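Local coordinates for protein probable enoyl-CoA hydratase/isomerase (Mycobacterium abscessus, PDB 3SWX) that probably acts on coenzyme A thioesters, as a hydratase or isomerase of enoyl-CoA in the crotonase-like family, at residues L20-N25 / A42-E47; A56-G61 / A199-I204; G89-W94 / R99-P104; L120-D125 / I181-E186. All coordinates share one frame; numbering follows the deposited sequence.

Interaction 1. Residues L20-N25 / A42-E47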
loop_
_atom_site.group_PDB
_atom_site.type_symbol
_atom_site.label_atom_id
_atom_site.label_comp_id
_atom_site.label_asym_id
_atom_site.label_seq_id
_atom_site.Cartn_x
_atom_site.Cartn_y
_atom_site.Cartn_z
ATOM N N LEU B 20 27.032 9.351 5.654
ATOM C CA LEU B 20 27.697 8.236 6.331
ATOM C C LEU B 20 27.544 6.956 5.519
ATOM O O LEU B 20 26.445 6.646 5.035
ATOM C CB LEU B 20 27.082 7.998 7.706
ATOM C CG LEU B 20 27.864 7.096 8.667
ATOM C CD1 LEU B 20 29.142 7.783 9.078
ATOM C CD2 LEU B 20 27.010 6.825 9.914
ATOM N N VAL B 21 28.640 6.232 5.352
ATOM C CA VAL B 21 28.640 4.979 4.593
ATOM C C VAL B 21 29.097 3.849 5.521
ATOM O O VAL B 21 30.240 3.816 5.962
ATOM C CB VAL B 21 29.549 5.077 3.327
ATOM C CG1 VAL B 21 29.483 3.810 2.488
ATOM C CG2 VAL B 21 29.153 6.270 2.452
ATOM N N ILE B 22 28.184 2.927 5.814
ATOM C CA ILE B 22 28.443 1.843 6.743
ATOM C C ILE B 22 28.414 0.554 5.983
ATOM O O ILE B 22 27.414 0.250 5.301
ATOM C CB ILE B 22 27.350 1.741 7.827
ATOM C CG1 ILE B 22 27.221 3.063 8.601
ATOM C CG2 ILE B 22 27.619 0.537 8.767
ATOM C CD1 ILE B 22 25.883 3.176 9.394
ATOM N N GLY B 23 29.501 -0.211 6.098
ATOM C CA GLY B 23 29.607 -1.500 5.432
ATOM C C GLY B 23 29.615 -2.638 6.440
ATOM O O GLY B 23 30.448 -2.657 7.348
ATOM N N LEU B 24 28.659 -3.558 6.319
ATOM C CA LEU B 24 28.730 -4.790 7.087
ATOM C C LEU B 24 30.030 -5.457 6.675
ATOM O O LEU B 24 30.316 -5.616 5.481
ATOM C CB LEU B 24 27.534 -5.709 6.825
ATOM C CG LEU B 24 26.113 -5.135 7.016
ATOM C CD1 LEU B 24 25.077 -6.217 6.695
ATOM C CD2 LEU B 24 25.905 -4.542 8.436
ATOM N N ASN B 25 30.842 -5.837 7.645
ATOM C CA ASN B 25 32.192 -6.282 7.308
ATOM C C ASN B 25 32.605 -7.583 8.001
ATOM O O ASN B 25 33.615 -7.619 8.692
ATOM C CB ASN B 25 33.202 -5.137 7.574
ATOM C CG ASN B 25 34.569 -5.419 6.962
ATOM O OD1 ASN B 25 34.671 -6.168 5.994
ATOM N ND2 ASN B 25 35.615 -4.845 7.534
ATOM N N ALA B 42 23.852 -1.192 15.824
ATOM C CA ALA B 42 23.028 -0.390 16.742
ATOM C C ALA B 42 23.736 0.886 17.194
ATOM O O ALA B 42 23.154 1.976 17.152
ATOM C CB ALA B 42 22.581 -1.236 17.959
ATOM N N LEU B 43 24.999 0.761 17.595
ATOM C CA LEU B 43 25.778 1.929 18.025
ATOM C C LEU B 43 26.001 2.910 16.873
ATOM O O LEU B 43 25.771 4.124 17.026
ATOM C CB LEU B 43 27.123 1.509 18.625
ATOM C CG LEU B 43 27.033 0.813 19.991
ATOM C CD1 LEU B 43 28.395 0.245 20.460
ATOM C CD2 LEU B 43 26.471 1.782 21.044
ATOM N N ALA B 44 26.426 2.389 15.722
ATOM C CA ALA B 44 26.729 3.224 14.575
ATOM C C ALA B 44 25.518 4.059 14.181
ATOM O O ALA B 44 25.632 5.268 13.947
ATOM C CB ALA B 44 27.213 2.372 13.396
ATOM N N LEU B 45 24.350 3.425 14.148
ATOM C CA LEU B 45 23.120 4.124 13.787
ATOM C C LEU B 45 22.685 5.101 14.865
ATOM O O LEU B 45 22.130 6.154 14.560
ATOM C CB LEU B 45 22.024 3.130 13.437
ATOM C CG LEU B 45 22.276 2.345 12.140
ATOM C CD1 LEU B 45 21.168 1.333 11.900
ATOM C CD2 LEU B 45 22.429 3.288 10.936
ATOM N N GLY B 46 22.968 4.781 16.125
ATOM C CA GLY B 46 22.695 5.722 17.236
ATOM C C GLY B 46 23.601 6.944 17.164
ATOM O O GLY B 46 23.158 8.078 17.353
ATOM N N GLU B 47 24.877 6.705 16.873
ATOM C CA GLU B 47 25.826 7.782 16.582
ATOM C C GLU B 47 25.318 8.643 15.417
ATOM O O GLU B 47 25.347 9.882 15.479
ATOM C CB GLU B 47 27.191 7.188 16.236
ATOM C CG GLU B 47 28.369 8.088 16.477
ATOM C CD GLU B 47 29.168 7.661 17.701
ATOM O OE1 GLU B 47 29.724 6.530 17.679
ATOM O OE2 GLU B 47 29.226 8.449 18.680
#

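Interaction 2. Residues A56-G61 / A199-I204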
loop_
_atom_site.group_PDB
_atom_site.type_symbol
_atom_site.label_atom_id
_atom_site.label_comp_id
_atom_site.label_asym_id
_atom_site.label_seq_id
_atom_site.Cartn_x
_atom_site.Cartn_y
_atom_site.Cartn_z
ATOM N N ALA B 56 22.398 11.943 5.765
ATOM C CA ALA B 56 21.949 10.693 5.147
ATOM C C ALA B 56 22.932 9.581 5.498
ATOM O O ALA B 56 24.083 9.848 5.821
ATOM C CB ALA B 56 21.849 10.838 3.654
ATOM N N ALA B 57 22.471 8.341 5.468
ATOM C CA ALA B 57 23.335 7.201 5.710
ATOM C C ALA B 57 23.035 6.083 4.695
ATOM O O ALA B 57 21.873 5.826 4.363
ATOM C CB ALA B 57 23.195 6.679 7.157
ATOM N N VAL B 58 24.102 5.409 4.264
ATOM C CA VAL B 58 24.054 4.317 3.294
ATOM C C VAL B 58 24.584 3.069 3.978
ATOM O O VAL B 58 25.650 3.107 4.571
ATOM C CB VAL B 58 24.910 4.644 2.071
ATOM C CG1 VAL B 58 25.068 3.437 1.172
ATOM C CG2 VAL B 58 24.278 5.777 1.291
ATOM N N LEU B 59 23.818 1.975 3.916
ATOM C CA LEU B 59 24.192 0.704 4.509
ATOM C C LEU B 59 24.242 -0.352 3.403
ATOM O O LEU B 59 23.300 -0.480 2.612
ATOM C CB LEU B 59 23.177 0.294 5.583
ATOM C CG LEU B 59 23.362 -1.085 6.242
ATOM C CD1 LEU B 59 24.704 -1.192 6.961
ATOM C CD2 LEU B 59 22.207 -1.320 7.222
ATOM N N TYR B 60 25.372 -1.057 3.332
ATOM C CA TYR B 60 25.621 -2.093 2.323
ATOM C C TYR B 60 26.415 -3.187 3.032
ATOM O O TYR B 60 26.706 -3.071 4.233
ATOM C CB TYR B 60 26.403 -1.524 1.124
ATOM C CG TYR B 60 27.838 -1.238 1.465
ATOM C CD1 TYR B 60 28.179 -0.120 2.228
ATOM C CD2 TYR B 60 28.860 -2.105 1.055
ATOM C CE1 TYR B 60 29.478 0.122 2.572
ATOM C CE2 TYR B 60 30.158 -1.864 1.387
ATOM C CZ TYR B 60 30.467 -0.746 2.146
ATOM O OH TYR B 60 31.771 -0.497 2.495
ATOM N N GLY B 61 26.741 -4.250 2.310
ATOM C CA GLY B 61 27.575 -5.324 2.845
ATOM C C GLY B 61 28.846 -5.527 2.030
ATOM O O GLY B 61 28.784 -5.491 0.821
ATOM N N ALA B 199 25.025 8.353 -4.402
ATOM C CA ALA B 199 24.634 9.500 -5.228
ATOM C C ALA B 199 23.266 10.032 -4.743
ATOM O O ALA B 199 23.072 11.255 -4.603
ATOM C CB ALA B 199 24.612 9.145 -6.737
ATOM N N ILE B 200 22.332 9.121 -4.456
ATOM C CA ILE B 200 21.002 9.528 -4.003
ATOM C C ILE B 200 21.060 10.178 -2.623
ATOM O O ILE B 200 20.356 11.151 -2.355
ATOM C CB ILE B 200 19.984 8.349 -3.997
ATOM C CG1 ILE B 200 19.772 7.809 -5.420
ATOM C CG2 ILE B 200 18.637 8.836 -3.430
ATOM C CD1 ILE B 200 19.202 6.383 -5.484
ATOM N N ALA B 201 21.874 9.600 -1.751
ATOM C CA ALA B 201 22.153 10.157 -0.431
ATOM C C ALA B 201 22.696 11.588 -0.538
ATOM O O ALA B 201 22.294 12.457 0.216
ATOM C CB ALA B 201 23.171 9.251 0.301
ATOM N N GLN B 202 23.593 11.830 -1.495
ATOM C CA GLN B 202 24.129 13.174 -1.705
ATOM C C GLN B 202 23.034 14.144 -2.183
ATOM O O GLN B 202 23.034 15.320 -1.806
ATOM C CB GLN B 202 25.299 13.153 -2.695
ATOM C CG GLN B 202 26.546 12.426 -2.202
ATOM C CD GLN B 202 27.218 13.084 -0.990
ATOM O OE1 GLN B 202 26.870 14.204 -0.594
ATOM N NE2 GLN B 202 28.180 12.363 -0.382
ATOM N N THR B 203 22.106 13.661 -3.003
ATOM C CA THR B 203 20.994 14.519 -3.439
ATOM C C THR B 203 20.164 14.922 -2.249
ATOM O O THR B 203 19.800 16.096 -2.110
ATOM C CB THR B 203 20.114 13.837 -4.484
ATOM O OG1 THR B 203 20.930 13.534 -5.620
ATOM C CG2 THR B 203 18.978 14.758 -4.918
ATOM N N ILE B 204 19.906 13.950 -1.375
ATOM C CA ILE B 204 19.184 14.199 -0.125
ATOM C C ILE B 204 19.911 15.241 0.703
ATOM O O ILE B 204 19.284 16.171 1.242
ATOM C CB ILE B 204 18.980 12.895 0.691
ATOM C CG1 ILE B 204 17.988 11.977 -0.026
ATOM C CG2 ILE B 204 18.416 13.208 2.074
ATOM C CD1 ILE B 204 17.758 10.637 0.655
#

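Interaction 3. Residues G89-W94 / R99-P104. With EDO (1,2-ethanediol), chain D.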
loop_
_atom_site.group_PDB
_atom_site.type_symbol
_atom_site.label_atom_id
_atom_site.label_comp_id
_atom_site.label_asym_id
_atom_site.label_seq_id
_atom_site.Cartn_x
_atom_site.Cartn_y
_atom_site.Cartn_z
ATOM N N GLY B 89 24.220 4.261 23.652
ATOM C CA GLY B 89 22.978 4.792 23.165
ATOM C C GLY B 89 22.934 4.358 21.703
ATOM O O GLY B 89 23.259 5.123 20.770
ATOM N N GLY B 90 22.576 3.094 21.507
ATOM C CA GLY B 90 22.293 2.580 20.174
ATOM C C GLY B 90 20.821 2.733 19.845
ATOM O O GLY B 90 20.033 3.198 20.667
ATOM N N ILE B 91 20.464 2.352 18.618
ATOM C CA ILE B 91 19.082 2.166 18.229
ATOM C C ILE B 91 18.968 0.844 17.478
ATOM O O ILE B 91 19.813 0.539 16.643
ATOM C CB ILE B 91 18.570 3.319 17.335
ATOM C CG1 ILE B 91 17.098 3.110 17.004
ATOM C CG2 ILE B 91 19.404 3.449 16.015
ATOM C CD1 ILE B 91 16.467 4.309 16.302
ATOM N N ASN B 92 17.940 0.056 17.786
ATOM C CA ASN B 92 17.712 -1.186 17.067
ATOM C C ASN B 92 17.688 -0.886 15.554
ATOM O O ASN B 92 16.858 -0.114 15.091
ATOM C CB ASN B 92 16.415 -1.877 17.545
ATOM C CG ASN B 92 16.190 -3.213 16.898
ATOM O OD1 ASN B 92 16.735 -3.500 15.846
ATOM N ND2 ASN B 92 15.348 -4.027 17.502
ATOM N N PRO B 93 18.632 -1.466 14.793
ATOM C CA PRO B 93 18.675 -1.169 13.357
ATOM C C PRO B 93 17.377 -1.511 12.630
ATOM O O PRO B 93 17.040 -0.828 11.681
ATOM C CB PRO B 93 19.838 -2.030 12.843
ATOM C CG PRO B 93 20.724 -2.202 14.050
ATOM C CD PRO B 93 19.745 -2.336 15.206
ATOM N N TRP B 94 16.657 -2.532 13.107
ATOM C CA TRP B 94 15.345 -2.900 12.563
ATOM C C TRP B 94 14.202 -2.001 13.055
ATOM O O TRP B 94 13.082 -2.054 12.513
ATOM C CB TRP B 94 15.048 -4.392 12.829
ATOM C CG TRP B 94 15.935 -5.247 11.999
ATOM C CD1 TRP B 94 15.654 -5.786 10.793
ATOM C CD2 TRP B 94 17.293 -5.596 12.295
ATOM N NE1 TRP B 94 16.750 -6.487 10.317
ATOM C CE2 TRP B 94 17.765 -6.379 11.231
ATOM C CE3 TRP B 94 18.150 -5.339 13.376
ATOM C CZ2 TRP B 94 19.064 -6.893 11.204
ATOM C CZ3 TRP B 94 19.443 -5.857 13.341
ATOM C CH2 TRP B 94 19.881 -6.619 12.269
ATOM N N ARG B 99 11.224 2.947 18.513
ATOM C CA ARG B 99 12.074 4.062 18.137
ATOM C C ARG B 99 12.569 3.921 16.701
ATOM O O ARG B 99 13.040 2.858 16.300
ATOM C CB ARG B 99 13.260 4.114 19.105
ATOM C CG ARG B 99 14.123 5.363 18.998
ATOM C CD ARG B 99 15.211 5.346 20.070
ATOM N NE ARG B 99 16.173 6.429 19.893
ATOM C CZ ARG B 99 17.437 6.389 20.318
ATOM N NH1 ARG B 99 17.920 5.298 20.925
ATOM N NH2 ARG B 99 18.237 7.433 20.122
ATOM N N GLN B 100 12.471 4.998 15.939
ATOM C CA GLN B 100 12.968 5.025 14.578
ATOM C C GLN B 100 13.936 6.188 14.327
ATOM O O GLN B 100 13.919 7.207 15.041
ATOM C CB GLN B 100 11.797 5.117 13.597
ATOM C CG GLN B 100 10.951 3.880 13.564
ATOM C CD GLN B 100 9.580 4.108 14.084
ATOM O OE1 GLN B 100 9.373 4.406 15.282
ATOM N NE2 GLN B 100 8.601 3.965 13.188
ATOM N N LEU B 101 14.752 6.029 13.287
ATOM C CA LEU B 101 15.694 7.072 12.852
ATOM C C LEU B 101 14.997 8.358 12.397
ATOM O O LEU B 101 13.981 8.315 11.687
ATOM C CB LEU B 101 16.577 6.559 11.714
ATOM C CG LEU B 101 17.596 5.481 12.095
ATOM C CD1 LEU B 101 18.346 4.993 10.852
ATOM C CD2 LEU B 101 18.567 6.034 13.174
ATOM N N SER B 102 15.577 9.489 12.788
ATOM C CA SER B 102 15.048 10.821 12.465
ATOM C C SER B 102 15.545 11.308 11.135
ATOM O O SER B 102 15.062 12.313 10.625
ATOM C CB SER B 102 15.505 11.851 13.515
ATOM O OG SER B 102 14.931 11.563 14.770
ATOM N N LYS B 103 16.536 10.608 10.596
ATOM C CA LYS B 103 17.178 11.005 9.351
ATOM C C LYS B 103 17.263 9.805 8.420
ATOM O O LYS B 103 17.118 8.650 8.867
ATOM C CB LYS B 103 18.567 11.580 9.620
ATOM C CG LYS B 103 18.554 12.776 10.526
ATOM C CD LYS B 103 19.932 13.333 10.710
ATOM C CE LYS B 103 20.807 12.454 11.576
ATOM N NZ LYS B 103 22.093 13.149 11.866
ATOM N N PRO B 104 17.500 10.070 7.125
ATOM C CA PRO B 104 17.345 9.027 6.111
ATOM C C PRO B 104 18.358 7.895 6.196
ATOM O O PRO B 104 19.510 8.118 6.561
ATOM C CB PRO B 104 17.473 9.798 4.797
ATOM C CG PRO B 104 17.083 11.191 5.138
ATOM C CD PRO B 104 17.651 11.399 6.504
HETATM C C1 EDO D . 15.598 -7.744 15.972
HETATM O O1 EDO D . 14.900 -7.109 17.066
HETATM C C2 EDO D . 16.950 -8.330 16.407
HETATM O O2 EDO D . 17.013 -8.620 17.818
#

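Interaction 4. Residues L120-D125 / I181-E186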
loop_
_atom_site.group_PDB
_atom_site.type_symbol
_atom_site.label_atom_id
_atom_site.label_comp_id
_atom_site.label_asym_id
_atom_site.label_seq_id
_atom_site.Cartn_x
_atom_site.Cartn_y
_atom_site.Cartn_z
ATOM N N LEU B 120 15.993 -5.443 7.117
ATOM C CA LEU B 120 16.825 -4.222 7.134
ATOM C C LEU B 120 16.439 -3.290 6.017
ATOM O O LEU B 120 16.290 -2.094 6.228
ATOM C CB LEU B 120 18.307 -4.556 6.978
ATOM C CG LEU B 120 19.114 -4.793 8.234
ATOM C CD1 LEU B 120 20.608 -4.999 7.876
ATOM C CD2 LEU B 120 18.938 -3.586 9.198
ATOM N N ALA B 121 16.281 -3.843 4.819
ATOM C CA ALA B 121 15.850 -3.066 3.674
ATOM C C ALA B 121 14.455 -2.472 3.896
ATOM O O ALA B 121 14.213 -1.317 3.557
ATOM C CB ALA B 121 15.909 -3.914 2.368
ATOM N N LEU B 122 13.538 -3.244 4.467
ATOM C CA LEU B 122 12.213 -2.716 4.779
ATOM C C LEU B 122 12.228 -1.627 5.861
ATOM O O LEU B 122 11.309 -0.807 5.916
ATOM C CB LEU B 122 11.237 -3.844 5.180
ATOM C CG LEU B 122 10.739 -4.810 4.082
ATOM C CD1 LEU B 122 10.031 -6.018 4.737
ATOM C CD2 LEU B 122 9.809 -4.119 3.094
ATOM N N ALA B 123 13.221 -1.632 6.739
ATOM C CA ALA B 123 13.322 -0.618 7.796
ATOM C C ALA B 123 13.844 0.738 7.267
ATOM O O ALA B 123 13.570 1.767 7.862
ATOM C CB ALA B 123 14.209 -1.120 8.935
ATOM N N ALA B 124 14.569 0.714 6.143
ATOM C CA ALA B 124 15.179 1.882 5.550
ATOM C C ALA B 124 14.178 2.679 4.740
ATOM O O ALA B 124 13.002 2.315 4.629
ATOM C CB ALA B 124 16.361 1.471 4.647
ATOM N N ASP B 125 14.662 3.781 4.178
ATOM C CA ASP B 125 13.812 4.681 3.414
ATOM C C ASP B 125 13.926 4.472 1.921
ATOM O O ASP B 125 12.974 4.722 1.201
ATOM C CB ASP B 125 14.118 6.132 3.792
ATOM C CG ASP B 125 14.001 6.352 5.262
ATOM O OD1 ASP B 125 12.892 6.084 5.796
ATOM O OD2 ASP B 125 15.020 6.713 5.889
ATOM N N ILE B 181 7.241 -5.363 -6.676
ATOM C CA ILE B 181 6.349 -5.264 -5.529
ATOM C C ILE B 181 6.709 -4.168 -4.541
ATOM O O ILE B 181 6.091 -4.080 -3.490
ATOM C CB ILE B 181 6.155 -6.627 -4.845
ATOM C CG1 ILE B 181 7.410 -7.072 -4.085
ATOM C CG2 ILE B 181 5.728 -7.665 -5.916
ATOM C CD1 ILE B 181 7.317 -8.497 -3.534
ATOM N N GLY B 182 7.705 -3.340 -4.864
ATOM C CA GLY B 182 7.937 -2.090 -4.136
ATOM C C GLY B 182 9.003 -2.078 -3.053
ATOM O O GLY B 182 9.256 -1.013 -2.463
ATOM N N ILE B 183 9.616 -3.227 -2.764
ATOM C CA ILE B 183 10.697 -3.289 -1.763
ATOM C C ILE B 183 11.978 -2.613 -2.270
ATOM O O ILE B 183 12.706 -1.991 -1.511
ATOM C CB ILE B 183 11.150 -4.747 -1.447
ATOM C CG1 ILE B 183 10.078 -5.574 -0.793
ATOM C CG2 ILE B 183 12.346 -4.748 -0.480
ATOM C CD1 ILE B 183 10.631 -7.047 -0.537
ATOM N N VAL B 184 12.270 -2.789 -3.552
ATOM C CA VAL B 184 13.475 -2.241 -4.162
ATOM C C VAL B 184 13.087 -1.088 -5.081
ATOM O O VAL B 184 12.233 -1.263 -5.946
ATOM C CB VAL B 184 14.184 -3.326 -4.997
ATOM C CG1 VAL B 184 15.231 -2.692 -5.959
ATOM C CG2 VAL B 184 14.831 -4.345 -4.079
ATOM N N GLN B 185 13.717 0.070 -4.914
ATOM C CA GLN B 185 13.341 1.265 -5.683
ATOM C C GLN B 185 14.015 1.305 -7.038
ATOM O O GLN B 185 13.496 1.884 -7.978
ATOM C CB GLN B 185 13.668 2.558 -4.932
ATOM C CG GLN B 185 12.622 2.949 -3.906
ATOM C CD GLN B 185 12.358 1.852 -2.901
ATOM O OE1 GLN B 185 13.155 1.626 -1.980
ATOM N NE2 GLN B 185 11.230 1.159 -3.068
ATOM N N GLU B 186 15.178 0.689 -7.147
ATOM C CA GLU B 186 15.908 0.737 -8.395
ATOM C C GLU B 186 16.888 -0.423 -8.450
ATOM O O GLU B 186 17.503 -0.788 -7.435
ATOM C CB GLU B 186 16.627 2.086 -8.533
ATOM C CG GLU B 186 17.310 2.263 -9.878
ATOM C CD GLU B 186 18.062 3.585 -10.021
ATOM O OE1 GLU B 186 17.943 4.485 -9.129
ATOM O OE2 GLU B 186 18.783 3.701 -11.049
#

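Interaction 1. Residues L20-N25 / A42-E47
I22 meets A44 and L45 where strand 19-24 lies against helix 35-50, and the residues before and after it show how strand and helix fit. L20 starts the walk: its CB faces the helix, and CD2 comes to 4.5 Å from A44 O, a loose approach to the helix backbone. V21 faces the other way and packs on Y60 of the adjacent strand. I22 makes the strand's closest contact with this part of the helix. CG1 lies beside the backbone N (chi1 -57°) and the chain then runs on nearly extended (chi2 163°), which carries CD1 out to the helix. That methyl lies 3.8 Å from L45 CD2, the two side chains meeting at a slant, and 4.3 Å from A44 CB. The CA atoms of I22 and A44, nearest across the two segments, stand 8.1 Å apart, and the isoleucine chain reaches into that gap. G23 carries the backbone on to L24, which packs on M37 and L41, earlier in the same helix.

All three touching residues are buried, and the bonding is purely van der Waals. The contact belongs to the beta-alpha-beta unit 19-24, 35-50, 56-61. Strand 19-24 lies between strands 11-16 and 56-61; L11 and I13 of the former also reach A44, L59 of the latter packs on I22, and L45 is also met by I91 at CB and by P93 at CD1.

Interaction 2. Residues A56-G61 / A199-I204
The methyl of A201 is set in the notch between A56 and V58, and this three-way meeting carries the contact of strand 56-61 with helix 193-205. From A201 CB it is 3.9 Å to A56 CB and 3.8 Å to V58 CG2, and the two approaches make an angle of about 104° at the A201 methyl, so that it sits in a corner and not on a straight line. V58 uses one branch only for this: with chi1 170°, CG1 is anti to the backbone N while CG2 lies beside that N, and CG2 is the methyl that comes up against A201. A56 also rests its CB over the helix backbone, 3.8 Å from A201 O. One turn on, I204 offers CG2 to the same A56 CB at a looser 4.5 Å.

With alanines on both sides, the backbones can approach closely: the CA atoms of A56 and A201 are 5.6 Å apart. The short segments run almost antiparallel, at 168°, and their axes come within 8.1 Å. The four touching residues are all buried, and apart from A201 O what meets is methyl against methyl.

Helix 193-205 covers the sheet on the face that carries V58 and Y60, the reverse of the one on which A57 and L59 stand. V194, A197 and I198 continue the cover along the strand. V19 and L106, from the strands flanking 56-61, close round A201, while I200 and I204 also pack on T169 of the second subunit.

Interaction 3. Residues G89-W94 / R99-P104
A loop doubling back on itself, between helix 76-81 and strand 105-109, brings I91 against R99, Q100 and L101, next to an Asx turn at N92. I91 is the centre. CG1 is anti to the backbone N (chi1 -177°), and the extended chain sends CD1 across to the other limb, 3.7 Å from R99 CG and equally 3.7 Å from the carbonyl carbon C of Q100. Its other branch, CG2, meets L101 CD2 at 3.9 Å. R99 runs extended past this isoleucine, so that I91 CB lies over one face of the guanidinium, 4.1 Å above its plane and offset toward the rim. R99 NH1 comes to 3.0 Å from G90 O.

In the Asx turn, W94 N donates to N92 OD1 over 2.9 Å, from 38° above the carbonyl plane. N92 ND2 donates to D97 OD2 and, over 3.1 Å, to O1 of an ethanediol, probably from the crystallisation liquor.

The chemistry is therefore split: the stem of exposed R99, the L101 methyl and the R99-Q100 backbone together cover buried I91, while the amide of N92 is used at both ends, which should fix its rotation.

Interaction 4. Residues L120-D125 / I181-E186
I183 packs on L122 at the point where the crotonase-like fold brings the C-terminal end of helix 116-123 up to the turn that follows helix 175-180. G182 makes that turn with a positive phi of 98°, and I183 comes next. Following I183 outward, its CB stands 4.8 Å from L122 CD2. CG1 lies beside the backbone N (chi1 -65°) and makes the closest touch, 4.2 Å to the same L122 CD2, the two side chains slanting past each other. CG2, anti to the N, leans toward the helix and comes to 4.6 Å from A121 CB. The tip, CD1, stays 4.7 Å from L122 CD2. F154 of helix 150-158 packs on both I183 and L122, making the third wall of this apolar meeting.

The other end of the contact is polar. D125 O comes within 4.4 Å of Q185 OE1, two acceptors with no bond between them, while the D125 side chain turns away. Each residue has its main partners elsewhere: D125 OD2 accepts from L105 N and OD1 from W160 of the second subunit, while Q185 OE1 accepts from V127 N. Each thus ties its own loop to a strand and to the second subunit. Q185 NE2 donates to N162 of that subunit and folds back on its own turn, in a weak bond of 3.0 Å to G182 O, bent to 130°.

Strand pairing and shared side chains knit the four contacts together. Interactions 1 and 2 lie on opposite faces of one sheet, joined at L20 O to V58 N, 2.8 Å. Interaction 3 reaches interaction 1 through A42 O and I91 N, 3.1 Å apart, and interaction 2 through P104 O and A57 N at 3.2 Å. W94 and P104 also touch 120-125 of interaction 4, whose centre is about 18 Å from that of interaction 1. Interactions 2 and 4 both border the second subunit. In crotonase relatives the N-terminal end of the helix corresponding to 116-123 contributes to the oxyanion hole, so interaction 4 probably lies at the far end of an active-site helix.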